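Local coordinates for protein probable DNA endonuclease SmrA (Escherichia coli, PDB 3QD7) that binds DNA and has DNA endonuclease activity, this chain being the fragment of the protein that contains its Smr domain, at residues A[33-38]-A[109-114]. Residues are numbered along the deposited sequence; the frame is centred on the assembly and turned at random.
Sequences HGVLDK and DVQAYC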
loop_
_atom_site.group_PDB
_atom_site.type_symbol
_atom_site.label_atom_id
_atom_site.label_comp_id
_atom_site.label_asym_id
_atom_site.label_seq_id
_atom_site.Cartn_x
_atom_site.Cartn_y
_atom_site.Cartn_z
ATOM N N HIS A 33 -3.591 -14.872 -15.049
ATOM C CA HIS A 33 -2.980 -14.073 -16.097
ATOM C C HIS A 33 -3.307 -12.563 -16.139
ATOM O O HIS A 33 -2.420 -11.740 -16.396
ATOM C CB HIS A 33 -3.205 -14.702 -17.478
ATOM C CG HIS A 33 -2.599 -13.917 -18.595
ATOM N ND1 HIS A 33 -1.252 -13.637 -18.662
ATOM C CD2 HIS A 33 -3.162 -13.327 -19.675
ATOM C CE1 HIS A 33 -1.006 -12.928 -19.750
ATOM N NE2 HIS A 33 -2.151 -12.721 -20.378
ATOM N N GLY A 34 -4.552 -12.182 -15.904
ATOM C CA GLY A 34 -4.903 -10.745 -16.019
ATOM C C GLY A 34 -4.643 -9.783 -14.856
ATOM O O GLY A 34 -4.774 -8.560 -15.022
ATOM N N VAL A 35 -4.266 -10.322 -13.691
ATOM C CA VAL A 35 -4.251 -9.566 -12.416
ATOM C C VAL A 35 -3.427 -8.262 -12.446
ATOM O O VAL A 35 -3.837 -7.236 -11.907
ATOM C CB VAL A 35 -3.857 -10.484 -11.195
ATOM C CG1 VAL A 35 -3.735 -9.670 -9.890
ATOM C CG2 VAL A 35 -4.884 -11.624 -11.019
ATOM N N LEU A 36 -2.296 -8.305 -13.135
ATOM C CA LEU A 36 -1.334 -7.226 -13.123
ATOM C C LEU A 36 -1.739 -6.002 -13.956
ATOM O O LEU A 36 -1.355 -4.863 -13.642
ATOM C CB LEU A 36 0.036 -7.786 -13.498
ATOM C CG LEU A 36 0.595 -8.770 -12.442
ATOM C CD1 LEU A 36 0.623 -8.122 -11.055
ATOM C CD2 LEU A 36 -0.138 -10.142 -12.375
ATOM N N ASP A 37 -2.516 -6.240 -15.010
ATOM C CA ASP A 37 -3.134 -5.165 -15.790
ATOM C C ASP A 37 -4.153 -4.407 -14.960
ATOM O O ASP A 37 -4.426 -3.234 -15.206
ATOM C CB ASP A 37 -3.800 -5.717 -17.054
ATOM C CG ASP A 37 -3.081 -5.290 -18.330
ATOM O OD1 ASP A 37 -1.831 -5.188 -18.325
ATOM O OD2 ASP A 37 -3.773 -5.038 -19.339
ATOM N N LYS A 38 -4.716 -5.099 -13.975
ATOM C CA LYS A 38 -5.567 -4.488 -12.957
ATOM C C LYS A 38 -4.851 -3.340 -12.258
ATOM O O LYS A 38 -5.482 -2.357 -11.867
ATOM C CB LYS A 38 -5.993 -5.563 -11.941
ATOM C CG LYS A 38 -7.246 -5.256 -11.165
ATOM C CD LYS A 38 -7.733 -6.485 -10.417
ATOM C CE LYS A 38 -6.976 -6.683 -9.130
ATOM N NZ LYS A 38 -7.750 -7.438 -8.105
ATOM N N ASP A 109 -5.474 -10.998 1.260
ATOM C CA ASP A 109 -6.223 -10.576 0.054
ATOM C C ASP A 109 -5.472 -9.591 -0.886
ATOM O O ASP A 109 -6.002 -9.192 -1.941
ATOM C CB ASP A 109 -7.574 -9.984 0.438
ATOM C CG ASP A 109 -8.504 -10.999 1.097
ATOM O OD1 ASP A 109 -8.863 -12.012 0.463
ATOM O OD2 ASP A 109 -8.894 -10.781 2.253
ATOM N N VAL A 110 -4.255 -9.220 -0.516
ATOM C CA VAL A 110 -3.410 -8.397 -1.366
ATOM C C VAL A 110 -2.693 -9.319 -2.371
ATOM O O VAL A 110 -1.933 -10.208 -1.984
ATOM C CB VAL A 110 -2.395 -7.569 -0.516
ATOM C CG1 VAL A 110 -1.192 -7.072 -1.354
ATOM C CG2 VAL A 110 -3.092 -6.407 0.144
ATOM N N GLN A 111 -2.953 -9.104 -3.653
ATOM C CA GLN A 111 -2.353 -9.935 -4.723
ATOM C C GLN A 111 -1.017 -9.381 -5.215
ATOM O O GLN A 111 -0.112 -10.133 -5.559
ATOM C CB GLN A 111 -3.300 -10.061 -5.922
ATOM C CG GLN A 111 -4.686 -10.633 -5.614
ATOM C CD GLN A 111 -5.716 -10.263 -6.673
ATOM O OE1 GLN A 111 -6.417 -11.131 -7.218
ATOM N NE2 GLN A 111 -5.808 -8.982 -6.979
ATOM N N ALA A 112 -0.923 -8.054 -5.297
ATOM C CA ALA A 112 0.228 -7.400 -5.865
ATOM C C ALA A 112 0.200 -5.922 -5.511
ATOM O O ALA A 112 -0.842 -5.382 -5.163
ATOM C CB ALA A 112 0.217 -7.572 -7.417
ATOM N N TYR A 113 1.345 -5.265 -5.635
ATOM C CA TYR A 113 1.407 -3.822 -5.654
ATOM C C TYR A 113 2.587 -3.373 -6.513
ATOM O O TYR A 113 3.478 -4.181 -6.853
ATOM C CB TYR A 113 1.442 -3.197 -4.240
ATOM C CG TYR A 113 2.590 -3.624 -3.334
ATOM C CD1 TYR A 113 3.860 -3.144 -3.518
ATOM C CD2 TYR A 113 2.367 -4.485 -2.255
ATOM C CE1 TYR A 113 4.895 -3.524 -2.697
ATOM C CE2 TYR A 113 3.418 -4.862 -1.406
ATOM C CZ TYR A 113 4.668 -4.379 -1.641
ATOM O OH TYR A 113 5.706 -4.736 -0.831
ATOM N N CYS A 114 2.574 -2.090 -6.876
ATOM C CA CYS A 114 3.688 -1.475 -7.615
ATOM C C CYS A 114 3.613 0.052 -7.535
ATOM O O CYS A 114 2.574 0.612 -7.211
ATOM C CB CYS A 114 3.700 -1.924 -9.069
ATOM S SG CYS A 114 2.343 -1.209 -10.017
#
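Val35 lays its two methyl groups over one face of the Gln111 side-chain amide, a compact example of an aliphatic branch packing flat on a polar planar group. Val35 CG1 carries most of this contact: it stands above the amide carbon, 3.8 Å from Gln111 CD, and lies 3.6 Å from Gln111 NE2. The other methyl, Val35 CG2, passes over the oxygen end of the same amide, 4.1 Å from Gln111 OE1. CG1 reaches the strand because it runs anti to the Val35 backbone N (chi1 176°), beside the carbonyl carbon.

Lys38 meets the amide differently, near its plane and at the nitrogen end, with its chain crossing the glutamine at about a right angle. A bend at chi3 (81°) steers the ammonium inward to Lys38 NZ–Gln111 NE2 2.7 Å. Two donors face each other there, so this is no hydrogen bond as modelled, and the amide may be modelled the wrong way round; the opposite assignment would turn the oxygen toward the ammonium. NZ is held instead by the carbonyl oxygens of Leu130 and Arg77.

One residue along, the contact becomes purely apolar. Leu36 bends its end back toward the strand, and its CD1 touches Ala112 CB at 3.7 Å.

Gln111 and Ala112, although consecutive, both present side chains to 33-38. Gln111 has a helical psi (-38°), and both residues share backbone hydrogen bonding with Ala129, the signature of a classic beta bulge in the antiparallel pair 110-115/125-130. The turn and first residues of helix 37-40, with Leu39 on Ala112 and Leu31 against Leu36 and Gln111, thus cover one face of the mixed sheet at this bulge, while Tyr113 points from strand 110-115 to the opposite face, where helix 92-105 packs, in keeping with the alpha/beta/alpha fold.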